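Local coordinates for protein exodeoxyribonuclease 10 (Escherichia coli, PDB 4FZX) that degrades single-stranded and double-stranded DNA from the 3' end as a magnesium-dependent DEDDh-family exonuclease involved in DNA repair, at residues M1-T9 with Y71-A79; E18-I29 with R135-A145. All coordinates share one frame; numbering follows the deposited sequence.

How the contacts relate
Contact 1 joins two parallel strands of the mixed sheet, and contact 2 lays the helix 136-154 against that sheet; their centres are about 9 Å apart. Strands 2-9 and 16-25 follow each other in the chain and lie side by side, so the contacts share one sheet although their segments alternate in sequence: 1-9, 18-29, 71-79, 135-145. Among the bonds that tie them directly are Ile4 N to Val22 O at 2.7 Å, a probable hydrogen bond, and the salt bridge of Arg3 NE with Asp23 OD1 at 2.8 Å. They also meet at one sodium ion: Asp6 and Glu8 come from contact 1 and Asp139 from contact 2, which together form the metal site beside the bound DNA.

Contact 1. Residues M1-T9 with Y71-A79; sequences MLRIIDTET and YYGSEWYVA. With NA (sodium ion), chain G; NA (sodium ion), chain E; nucleotides of chain A.
Arg3 and Tyr77 are paired in a parallel bridge, and a second bridge joins Ile4 to Val78. Three backbone bonds define the register: Arg3 N gives to Trp76 O, Val78 N gives to Arg3 O at 2.8 Å, and Ile5 N meets Val78 O with an N-H...O angle of 169°.

The polar side-chain contacts gather round Arg3, whose guanidinium also has Asp23 as a partner. With CG anti to the backbone N (chi1 -179°) and a bend at chi3, its chain runs beside Tyr77 and delivers NH1 to Tyr71 O at 3.0 Å, from above the carbonyl plane yet within the guanidinium plane. The bond from NH1 to Tyr72 O is weak. Tyr71 O takes a second hydrogen bond from Tyr77 OH at 2.7 Å, and Ser74 CB lies over one guanidinium face. Trp76 O is likewise gripped twice, Arg3 N and Ser74 OG arriving from opposite faces of its plane.

Apolar contacts flank this polar cluster. Ile5 CG1 meets the Tyr77 ring edge at CD1, 3.7 Å away, while Leu2 CD2 lies 3.6 Å from Trp76 CB.

At the far end of strand 2-9, Asp6 OD2 and Glu8 OE2 bind one sodium ion and Asp6 OD1 a second, at 2.4 Å; OP1 of DG17 of DNA chain A bridges both. Thr9 N donates to O3' of the same nucleotide. This is the acidic metal centre of a DEDDh exonuclease.

Strand 2-9 lies between 76-79 and the antiparallel 16-25; Leu2 and Ile4 touch helix 136-154, and Trp76 rests on helix 158-165.

Contact 2. Residues E18-I29 with R135-A145; sequences EIASVDVIDGKI and RALYDCYITAA. With NA (sodium ion), chain G.
Glu18 receives Arg135 and the first N-H of the helix, that of Ala136, at one end of an RNase H-like helix-on-sheet contact, in which strand 18-25 runs at 33° to helix 136-145 with their axes 6.9 Å apart. Arg135 grips the carboxylate side-on: NE gives to OE1 and NH2 to OE2, both at 2.9 Å, and the two flat groups are not coplanar. OE1 also accepts Ala136 N at 172°, so the helix start and the N-cap side chain reach this oxygen from opposite faces of the carboxylate plane. A glutamine here carries no charge and would probably leave the Arg135 guanidinium without its ionic mate and freer to turn.

The packing is tightest along Ala20 and Val22, where Ala20, Ala136, Cys140 and Ala144 let strand and helix come close. Ala20 CB lies 3.5 Å from Ala136 CB, and Cys140 SG is 3.3 Å from Ala20 O. Val22 divides its branches: CG2, placed between the backbone N and the carbonyl carbon, reaches Ala144 CB at 3.7 Å, whereas CG1 makes a CH-pi contact over one face of the Tyr141 ring, 26° off its normal.

The contact loosens beyond Val24 and along its solvent-facing rim. Ile25 to Lys28 form an exposed type I' turn that takes no part, before Ile29 returns to pack CG2 on Tyr141 and CD1 on Ala144. At partly exposed Tyr141, a water links the hydroxyl to the carbonyl O of Ile29; near the Glu18 end, another joins OE2 to Leu137 N. On the same helix Asp139 OD2 lies 2.2 Å from the sodium ion that Asp6 and Glu8 also bind, with a DNA phosphate and a water as further ligands.

Contact 1. Residues M1-T9 with Y71-A79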
loop_
_atom_site.group_PDB
_atom_site.type_symbol
_atom_site.label_atom_id
_atom_site.label_comp_id
_atom_site.label_asym_id
_atom_site.label_seq_id
_atom_site.Cartn_x
_atom_site.Cartn_y
_atom_site.Cartn_z
HETATM N N MSE C 1 -5.613 -32.085 -12.648
HETATM C CA MSE C 1 -7.060 -32.110 -12.984
HETATM C C MSE C 1 -7.867 -31.286 -11.981
HETATM O O MSE C 1 -7.792 -31.506 -10.770
HETATM C CB MSE C 1 -7.579 -33.544 -13.009
HETATM C CG MSE C 1 -9.024 -33.658 -13.465
HETATM SE SE MSE C 1 -10.296 -33.563 -11.974
HETATM C CE MSE C 1 -10.293 -35.465 -11.468
ATOM N N LEU C 2 -8.673 -30.365 -12.500
ATOM C CA LEU C 2 -9.574 -29.597 -11.666
ATOM C C LEU C 2 -11.011 -29.985 -11.963
ATOM O O LEU C 2 -11.395 -30.138 -13.125
ATOM C CB LEU C 2 -9.352 -28.114 -11.921
ATOM C CG LEU C 2 -7.869 -27.760 -11.821
ATOM C CD1 LEU C 2 -7.406 -26.977 -13.040
ATOM C CD2 LEU C 2 -7.619 -26.985 -10.546
ATOM N N ARG C 3 -11.778 -30.239 -10.916
ATOM C CA ARG C 3 -13.174 -30.584 -11.093
ATOM C C ARG C 3 -14.066 -29.362 -10.864
ATOM O O ARG C 3 -14.081 -28.793 -9.779
ATOM C CB ARG C 3 -13.568 -31.717 -10.164
ATOM C CG ARG C 3 -15.000 -32.150 -10.302
ATOM C CD ARG C 3 -15.166 -33.560 -9.822
ATOM N NE ARG C 3 -14.489 -34.486 -10.722
ATOM C CZ ARG C 3 -14.241 -35.760 -10.444
ATOM N NH1 ARG C 3 -14.604 -36.279 -9.270
ATOM N NH2 ARG C 3 -13.651 -36.526 -11.356
ATOM N N ILE C 4 -14.724 -28.916 -11.926
ATOM C CA ILE C 4 -15.624 -27.788 -11.832
ATOM C C ILE C 4 -16.967 -28.314 -11.374
ATOM O O ILE C 4 -17.430 -29.331 -11.881
ATOM C CB ILE C 4 -15.786 -27.062 -13.204
ATOM C CG1 ILE C 4 -14.497 -26.328 -13.578
ATOM C CG2 ILE C 4 -16.985 -26.092 -13.171
ATOM C CD1 ILE C 4 -13.275 -27.249 -13.700
ATOM N N ILE C 5 -17.542 -27.659 -10.364
ATOM C CA ILE C 5 -18.808 -28.071 -9.753
ATOM C C ILE C 5 -19.828 -26.940 -9.875
ATOM O O ILE C 5 -19.497 -25.771 -9.671
ATOM C CB ILE C 5 -18.641 -28.376 -8.226
ATOM C CG1 ILE C 5 -17.965 -29.718 -8.009
ATOM C CG2 ILE C 5 -20.020 -28.438 -7.534
ATOM C CD1 ILE C 5 -18.943 -30.814 -7.626
ATOM N N ASP C 6 -21.083 -27.300 -10.134
ATOM C CA ASP C 6 -22.187 -26.365 -9.971
ATOM C C ASP C 6 -23.404 -27.043 -9.364
ATOM O O ASP C 6 -23.664 -28.221 -9.612
ATOM C CB ASP C 6 -22.561 -25.699 -11.301
ATOM C CG ASP C 6 -23.625 -24.608 -11.136
ATOM O OD1 ASP C 6 -23.295 -23.507 -10.656
ATOM O OD2 ASP C 6 -24.791 -24.844 -11.499
ATOM N N THR C 7 -24.189 -26.244 -8.648
ATOM C CA THR C 7 -25.323 -26.710 -7.869
ATOM C C THR C 7 -26.480 -25.719 -8.085
ATOM O O THR C 7 -26.325 -24.536 -7.863
ATOM C CB THR C 7 -24.961 -26.691 -6.354
ATOM O OG1 THR C 7 -23.948 -27.670 -6.090
ATOM C CG2 THR C 7 -26.151 -26.998 -5.526
ATOM N N GLU C 8 -27.635 -26.197 -8.511
ATOM C CA GLU C 8 -28.842 -25.388 -8.423
ATOM C C GLU C 8 -29.649 -25.826 -7.205
ATOM O O GLU C 8 -29.646 -27.001 -6.849
ATOM C CB GLU C 8 -29.683 -25.505 -9.700
ATOM C CG GLU C 8 -28.911 -25.268 -11.007
ATOM C CD GLU C 8 -28.292 -23.870 -11.100
ATOM O OE1 GLU C 8 -28.934 -22.877 -10.680
ATOM O OE2 GLU C 8 -27.160 -23.764 -11.615
ATOM N N THR C 9 -30.332 -24.871 -6.576
ATOM C CA THR C 9 -30.825 -25.014 -5.209
ATOM C C THR C 9 -32.263 -24.508 -5.074
ATOM O O THR C 9 -32.809 -23.872 -5.972
ATOM C CB THR C 9 -29.940 -24.241 -4.200
ATOM O OG1 THR C 9 -29.850 -22.870 -4.594
ATOM C CG2 THR C 9 -28.514 -24.845 -4.120
ATOM N N TYR C 71 -19.127 -37.595 -7.091
ATOM C CA TYR C 71 -18.323 -36.408 -7.341
ATOM C C TYR C 71 -17.011 -36.399 -6.552
ATOM O O TYR C 71 -16.134 -35.548 -6.808
ATOM C CB TYR C 71 -19.155 -35.145 -7.048
ATOM C CG TYR C 71 -20.346 -35.027 -7.985
ATOM C CD1 TYR C 71 -20.239 -34.338 -9.192
ATOM C CD2 TYR C 71 -21.527 -35.724 -7.730
ATOM C CE1 TYR C 71 -21.313 -34.307 -10.110
ATOM C CE2 TYR C 71 -22.596 -35.711 -8.635
ATOM C CZ TYR C 71 -22.482 -34.986 -9.818
ATOM O OH TYR C 71 -23.533 -34.961 -10.706
ATOM N N TYR C 72 -16.846 -37.363 -5.640
ATOM C CA TYR C 72 -15.536 -37.587 -4.989
ATOM C C TYR C 72 -14.462 -37.932 -6.009
ATOM O O TYR C 72 -14.763 -38.350 -7.136
ATOM C CB TYR C 72 -15.603 -38.700 -3.928
ATOM C CG TYR C 72 -16.547 -38.423 -2.776
ATOM C CD1 TYR C 72 -16.924 -37.128 -2.457
ATOM C CD2 TYR C 72 -17.035 -39.458 -1.993
ATOM C CE1 TYR C 72 -17.830 -36.872 -1.440
ATOM C CE2 TYR C 72 -17.928 -39.209 -0.947
ATOM C CZ TYR C 72 -18.322 -37.912 -0.685
ATOM O OH TYR C 72 -19.184 -37.648 0.357
ATOM N N GLY C 73 -13.209 -37.709 -5.634
ATOM C CA GLY C 73 -12.074 -38.222 -6.422
ATOM C C GLY C 73 -11.195 -37.152 -7.046
ATOM O O GLY C 73 -10.469 -37.433 -8.005
ATOM N N SER C 74 -11.290 -35.915 -6.540
ATOM C CA SER C 74 -10.484 -34.806 -7.050
ATOM C C SER C 74 -9.747 -34.107 -5.909
ATOM O O SER C 74 -10.286 -33.964 -4.803
ATOM C CB SER C 74 -11.386 -33.804 -7.787
ATOM O OG SER C 74 -10.642 -32.838 -8.524
ATOM N N GLU C 75 -8.547 -33.611 -6.186
ATOM C CA GLU C 75 -7.838 -32.760 -5.224
ATOM C C GLU C 75 -8.382 -31.316 -5.200
ATOM O O GLU C 75 -8.294 -30.613 -4.174
ATOM C CB GLU C 75 -6.337 -32.760 -5.533
ATOM C CG GLU C 75 -5.714 -34.176 -5.594
ATOM C CD GLU C 75 -5.573 -34.818 -4.215
ATOM O OE1 GLU C 75 -6.511 -35.524 -3.766
ATOM O OE2 GLU C 75 -4.527 -34.598 -3.573
ATOM N N TRP C 76 -8.964 -30.901 -6.326
ATOM C CA TRP C 76 -9.377 -29.520 -6.541
ATOM C C TRP C 76 -10.831 -29.441 -6.998
ATOM O O TRP C 76 -11.217 -30.041 -8.005
ATOM C CB TRP C 76 -8.488 -28.859 -7.595
ATOM C CG TRP C 76 -7.028 -28.991 -7.322
ATOM C CD1 TRP C 76 -6.128 -29.750 -8.020
ATOM C CD2 TRP C 76 -6.280 -28.314 -6.306
ATOM N NE1 TRP C 76 -4.878 -29.618 -7.474
ATOM C CE2 TRP C 76 -4.941 -28.745 -6.418
ATOM C CE3 TRP C 76 -6.623 -27.442 -5.268
ATOM C CZ2 TRP C 76 -3.931 -28.292 -5.560
ATOM C CZ3 TRP C 76 -5.617 -26.994 -4.415
ATOM C CH2 TRP C 76 -4.290 -27.419 -4.567
ATOM N N TYR C 77 -11.639 -28.710 -6.247
ATOM C CA TYR C 77 -12.995 -28.405 -6.688
ATOM C C TYR C 77 -13.092 -26.926 -6.986
ATOM O O TYR C 77 -12.591 -26.092 -6.211
ATOM C CB TYR C 77 -14.004 -28.795 -5.619
ATOM C CG TYR C 77 -14.105 -30.276 -5.460
ATOM C CD1 TYR C 77 -15.011 -31.006 -6.214
ATOM C CD2 TYR C 77 -13.218 -30.967 -4.640
ATOM C CE1 TYR C 77 -15.034 -32.387 -6.154
ATOM C CE2 TYR C 77 -13.243 -32.345 -4.564
ATOM C CZ TYR C 77 -14.136 -33.052 -5.340
ATOM O OH TYR C 77 -14.204 -34.416 -5.229
ATOM N N VAL C 78 -13.654 -26.611 -8.148
ATOM C CA VAL C 78 -13.690 -25.244 -8.645
ATOM C C VAL C 78 -15.166 -24.831 -8.775
ATOM O O VAL C 78 -15.995 -25.598 -9.275
ATOM C CB VAL C 78 -12.992 -25.118 -10.037
ATOM C CG1 VAL C 78 -13.022 -23.678 -10.531
ATOM C CG2 VAL C 78 -11.525 -25.633 -9.982
ATOM N N ALA C 79 -15.501 -23.643 -8.298
ATOM C CA ALA C 79 -16.854 -23.146 -8.446
ATOM C C ALA C 79 -16.829 -21.645 -8.562
ATOM O O ALA C 79 -15.889 -21.005 -8.100
ATOM C CB ALA C 79 -17.731 -23.587 -7.269
HETATM NA NA NA G . -25.662 -22.101 -11.849
HETATM NA NA NA E . -23.366 -21.666 -9.084
ATOM P P DG A 17 -25.911 -19.643 -9.168
ATOM O OP1 DG A 17 -25.568 -20.893 -9.872
ATOM O OP2 DG A 17 -26.080 -18.410 -9.960
ATOM O "O5'" DG A 17 -27.205 -19.861 -8.277
ATOM C "C5'" DG A 17 -27.297 -21.018 -7.469
ATOM C "C4'" DG A 17 -28.700 -21.230 -6.943
ATOM O "O4'" DG A 17 -28.963 -20.225 -5.957
ATOM C "C3'" DG A 17 -29.838 -21.113 -7.950
ATOM O "O3'" DG A 17 -30.041 -22.384 -8.544
ATOM C "C2'" DG A 17 -31.020 -20.730 -7.060
ATOM C "C1'" DG A 17 -30.340 -19.907 -5.970
ATOM N N9 DG A 17 -30.391 -18.486 -6.225
ATOM C C8 DG A 17 -29.497 -17.759 -6.974
ATOM N N7 DG A 17 -29.790 -16.497 -7.025
ATOM C C5 DG A 17 -30.938 -16.394 -6.245
ATOM C C6 DG A 17 -31.700 -15.258 -5.928
ATOM O O6 DG A 17 -31.477 -14.091 -6.281
ATOM N N1 DG A 17 -32.797 -15.579 -5.124
ATOM C C2 DG A 17 -33.103 -16.856 -4.673
ATOM N N2 DG A 17 -34.208 -16.987 -3.905
ATOM N N3 DG A 17 -32.388 -17.936 -4.978
ATOM C C4 DG A 17 -31.331 -17.615 -5.763
HETATM O O HOH W 1 -7.668 -33.903 -8.809
HETATM O O HOH W 2 -24.023 -23.146 -7.658
HETATM O O HOH W 3 -27.808 -20.633 -11.802
HETATM O O HOH W 4 -22.734 -20.494 -11.225
HETATM O O HOH W 5 -21.280 -21.502 -8.043
#

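Contact 2. Residues E18-I29 with R135-A145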
loop_
_atom_site.group_PDB
_atom_site.type_symbol
_atom_site.label_atom_id
_atom_site.label_comp_id
_atom_site.label_asym_id
_atom_site.label_seq_id
_atom_site.Cartn_x
_atom_site.Cartn_y
_atom_site.Cartn_z
ATOM N N GLU C 18 -30.236 -29.813 -8.312
ATOM C CA GLU C 18 -29.352 -30.322 -9.355
ATOM C C GLU C 18 -27.882 -30.142 -8.957
ATOM O O GLU C 18 -27.501 -29.131 -8.383
ATOM C CB GLU C 18 -29.618 -29.599 -10.689
ATOM C CG GLU C 18 -29.187 -30.390 -11.934
ATOM C CD GLU C 18 -29.581 -29.724 -13.254
ATOM O OE1 GLU C 18 -29.772 -28.484 -13.286
ATOM O OE2 GLU C 18 -29.649 -30.438 -14.283
ATOM N N ILE C 19 -27.046 -31.090 -9.352
ATOM C CA ILE C 19 -25.613 -30.910 -9.263
ATOM C C ILE C 19 -24.968 -31.446 -10.532
ATOM O O ILE C 19 -25.509 -32.360 -11.192
ATOM C CB ILE C 19 -25.046 -31.659 -8.058
ATOM C CG1 ILE C 19 -23.566 -31.313 -7.858
ATOM C CG2 ILE C 19 -25.248 -33.186 -8.232
ATOM C CD1 ILE C 19 -22.974 -31.849 -6.533
ATOM N N ALA C 20 -23.803 -30.908 -10.860
ATOM C CA ALA C 20 -23.084 -31.320 -12.057
ATOM C C ALA C 20 -21.604 -30.988 -11.914
ATOM O O ALA C 20 -21.228 -30.158 -11.071
ATOM C CB ALA C 20 -23.659 -30.622 -13.273
ATOM N N SER C 21 -20.772 -31.607 -12.756
ATOM C CA SER C 21 -19.358 -31.249 -12.837
ATOM C C SER C 21 -18.736 -31.556 -14.203
ATOM O O SER C 21 -19.225 -32.405 -14.951
ATOM C CB SER C 21 -18.545 -31.935 -11.721
ATOM O OG SER C 21 -18.371 -33.316 -11.972
ATOM N N VAL C 22 -17.644 -30.862 -14.513
ATOM C CA VAL C 22 -16.746 -31.286 -15.571
ATOM C C VAL C 22 -15.320 -31.242 -15.045
ATOM O O VAL C 22 -15.037 -30.594 -14.026
ATOM C CB VAL C 22 -16.860 -30.375 -16.798
ATOM C CG1 VAL C 22 -18.177 -30.615 -17.521
ATOM C CG2 VAL C 22 -16.725 -28.905 -16.380
ATOM N N ASP C 23 -14.415 -31.926 -15.734
ATOM C CA ASP C 23 -13.014 -31.880 -15.347
ATOM C C ASP C 23 -12.251 -31.095 -16.386
ATOM O O ASP C 23 -12.538 -31.187 -17.590
ATOM C CB ASP C 23 -12.439 -33.301 -15.194
ATOM C CG ASP C 23 -13.115 -34.099 -14.078
ATOM O OD1 ASP C 23 -13.773 -33.494 -13.210
ATOM O OD2 ASP C 23 -13.033 -35.348 -14.093
ATOM N N VAL C 24 -11.324 -30.267 -15.923
ATOM C CA VAL C 24 -10.383 -29.607 -16.815
ATOM C C VAL C 24 -9.021 -30.280 -16.696
ATOM O O VAL C 24 -8.450 -30.352 -15.612
ATOM C CB VAL C 24 -10.276 -28.085 -16.524
ATOM C CG1 VAL C 24 -9.198 -27.442 -17.397
ATOM C CG2 VAL C 24 -11.634 -27.392 -16.755
ATOM N N ILE C 25 -8.579 -30.882 -17.794
ATOM C CA ILE C 25 -7.300 -31.596 -17.859
ATOM C C ILE C 25 -6.573 -31.095 -19.108
ATOM O O ILE C 25 -7.080 -31.239 -20.213
ATOM C CB ILE C 25 -7.511 -33.145 -18.001
ATOM C CG1 ILE C 25 -8.550 -33.657 -16.989
ATOM C CG2 ILE C 25 -6.168 -33.900 -17.861
ATOM C CD1 ILE C 25 -8.704 -35.183 -16.936
ATOM N N ASP C 26 -5.415 -30.463 -18.924
ATOM C CA ASP C 26 -4.582 -30.066 -20.056
ATOM C C ASP C 26 -5.355 -29.143 -20.978
ATOM O O ASP C 26 -5.365 -29.325 -22.196
ATOM C CB ASP C 26 -4.089 -31.299 -20.825
ATOM C CG ASP C 26 -3.104 -32.163 -20.003
ATOM O OD1 ASP C 26 -2.393 -31.610 -19.122
ATOM O OD2 ASP C 26 -3.044 -33.395 -20.246
ATOM N N GLY C 27 -6.050 -28.182 -20.380
ATOM C CA GLY C 27 -6.807 -27.187 -21.126
ATOM C C GLY C 27 -8.007 -27.722 -21.891
ATOM O O GLY C 27 -8.594 -27.010 -22.708
ATOM N N LYS C 28 -8.411 -28.953 -21.596
ATOM C CA LYS C 28 -9.606 -29.525 -22.212
ATOM C C LYS C 28 -10.661 -29.860 -21.181
ATOM O O LYS C 28 -10.337 -30.149 -20.037
ATOM C CB LYS C 28 -9.242 -30.768 -23.016
ATOM C CG LYS C 28 -8.195 -30.502 -24.092
ATOM C CD LYS C 28 -8.319 -31.471 -25.247
ATOM C CE LYS C 28 -7.796 -30.852 -26.542
ATOM N NZ LYS C 28 -6.308 -30.924 -26.596
ATOM N N ILE C 29 -11.924 -29.839 -21.607
ATOM C CA ILE C 29 -13.059 -30.178 -20.743
ATOM C C ILE C 29 -13.611 -31.563 -21.019
ATOM O O ILE C 29 -14.120 -31.824 -22.101
ATOM C CB ILE C 29 -14.217 -29.183 -20.905
ATOM C CG1 ILE C 29 -13.706 -27.743 -20.807
ATOM C CG2 ILE C 29 -15.292 -29.445 -19.841
ATOM C CD1 ILE C 29 -14.731 -26.714 -21.242
ATOM N N ARG C 135 -28.937 -24.252 -15.646
ATOM C CA ARG C 135 -28.929 -25.686 -15.410
ATOM C C ARG C 135 -27.502 -26.106 -15.131
ATOM O O ARG C 135 -26.577 -25.636 -15.782
ATOM C CB ARG C 135 -29.530 -26.456 -16.584
ATOM C CG ARG C 135 -31.051 -26.198 -16.797
ATOM C CD ARG C 135 -31.922 -26.763 -15.648
ATOM N NE ARG C 135 -31.720 -28.202 -15.470
ATOM C CZ ARG C 135 -32.336 -29.151 -16.172
ATOM N NH1 ARG C 135 -33.276 -28.834 -17.059
ATOM N NH2 ARG C 135 -32.043 -30.425 -15.954
ATOM N N ALA C 136 -27.323 -26.942 -14.114
ATOM C CA ALA C 136 -26.012 -27.140 -13.527
ATOM C C ALA C 136 -24.925 -27.479 -14.544
ATOM O O ALA C 136 -23.869 -26.854 -14.526
ATOM C CB ALA C 136 -26.069 -28.189 -12.420
ATOM N N LEU C 137 -25.173 -28.464 -15.420
ATOM C CA LEU C 137 -24.142 -28.895 -16.371
ATOM C C LEU C 137 -23.803 -27.795 -17.358
ATOM O O LEU C 137 -22.646 -27.618 -17.738
ATOM C CB LEU C 137 -24.552 -30.174 -17.125
ATOM C CG LEU C 137 -23.418 -30.813 -17.935
ATOM C CD1 LEU C 137 -22.260 -31.250 -17.016
ATOM C CD2 LEU C 137 -23.887 -31.977 -18.805
ATOM N N TYR C 138 -24.811 -27.022 -17.746
ATOM C CA TYR C 138 -24.597 -25.891 -18.635
ATOM C C TYR C 138 -23.641 -24.884 -18.001
ATOM O O TYR C 138 -22.624 -24.507 -18.609
ATOM C CB TYR C 138 -25.939 -25.245 -18.970
ATOM C CG TYR C 138 -25.873 -24.210 -20.053
ATOM C CD1 TYR C 138 -25.321 -22.955 -19.808
ATOM C CD2 TYR C 138 -26.383 -24.473 -21.323
ATOM C CE1 TYR C 138 -25.274 -21.994 -20.798
ATOM C CE2 TYR C 138 -26.334 -23.512 -22.328
ATOM C CZ TYR C 138 -25.786 -22.274 -22.052
ATOM O OH TYR C 138 -25.711 -21.324 -23.047
ATOM N N ASP C 139 -23.913 -24.509 -16.750
ATOM C CA ASP C 139 -23.079 -23.535 -16.063
ATOM C C ASP C 139 -21.671 -24.057 -15.764
ATOM O O ASP C 139 -20.722 -23.266 -15.650
ATOM C CB ASP C 139 -23.736 -23.072 -14.771
ATOM C CG ASP C 139 -24.928 -22.137 -15.009
ATOM O OD1 ASP C 139 -25.354 -21.959 -16.174
ATOM O OD2 ASP C 139 -25.465 -21.608 -14.008
ATOM N N CYS C 140 -21.533 -25.376 -15.613
ATOM C CA CYS C 140 -20.215 -26.001 -15.458
ATOM C C CYS C 140 -19.335 -25.736 -16.660
ATOM O O CYS C 140 -18.151 -25.490 -16.517
ATOM C CB CYS C 140 -20.343 -27.522 -15.234
ATOM S SG CYS C 140 -20.761 -27.987 -13.539
ATOM N N TYR C 141 -19.920 -25.817 -17.851
ATOM C CA TYR C 141 -19.193 -25.533 -19.090
ATOM C C TYR C 141 -18.782 -24.073 -19.203
ATOM O O TYR C 141 -17.694 -23.760 -19.697
ATOM C CB TYR C 141 -20.018 -25.958 -20.309
ATOM C CG TYR C 141 -19.849 -27.419 -20.628
ATOM C CD1 TYR C 141 -18.763 -27.859 -21.376
ATOM C CD2 TYR C 141 -20.688 -28.375 -20.062
ATOM C CE1 TYR C 141 -18.562 -29.202 -21.638
ATOM C CE2 TYR C 141 -20.482 -29.731 -20.296
ATOM C CZ TYR C 141 -19.421 -30.131 -21.103
ATOM O OH TYR C 141 -19.204 -31.467 -21.354
ATOM N N ILE C 142 -19.637 -23.185 -18.706
ATOM C CA ILE C 142 -19.331 -21.758 -18.676
ATOM C C ILE C 142 -18.157 -21.501 -17.731
ATOM O O ILE C 142 -17.177 -20.865 -18.099
ATOM C CB ILE C 142 -20.550 -20.932 -18.184
ATOM C CG1 ILE C 142 -21.755 -21.125 -19.113
ATOM C CG2 ILE C 142 -20.177 -19.464 -18.055
ATOM C CD1 ILE C 142 -21.460 -20.906 -20.581
ATOM N N THR C 143 -18.241 -22.063 -16.534
ATOM C CA THR C 143 -17.242 -21.816 -15.509
ATOM C C THR C 143 -15.915 -22.467 -15.885
ATOM O O THR C 143 -14.867 -21.841 -15.774
ATOM C CB THR C 143 -17.733 -22.301 -14.145
ATOM O OG1 THR C 143 -18.979 -21.660 -13.854
ATOM C CG2 THR C 143 -16.722 -21.986 -13.027
ATOM N N ALA C 144 -15.982 -23.660 -16.468
ATOM C CA ALA C 144 -14.781 -24.328 -16.960
ATOM C C ALA C 144 -14.107 -23.489 -18.040
ATOM O O ALA C 144 -12.892 -23.264 -17.994
ATOM C CB ALA C 144 -15.114 -25.727 -17.491
ATOM N N ALA C 145 -14.892 -23.006 -19.002
ATOM C CA ALA C 145 -14.339 -22.106 -20.027
ATOM C C ALA C 145 -13.695 -20.877 -19.389
ATOM O O ALA C 145 -12.625 -20.436 -19.799
ATOM C CB ALA C 145 -15.426 -21.687 -21.046
HETATM NA NA NA G . -25.662 -22.101 -11.849
HETATM O O HOH W 6 -27.734 -30.047 -15.798
HETATM O O HOH W 7 -16.848 -32.229 -22.467
HETATM O O HOH W 3 -27.808 -20.633 -11.802
#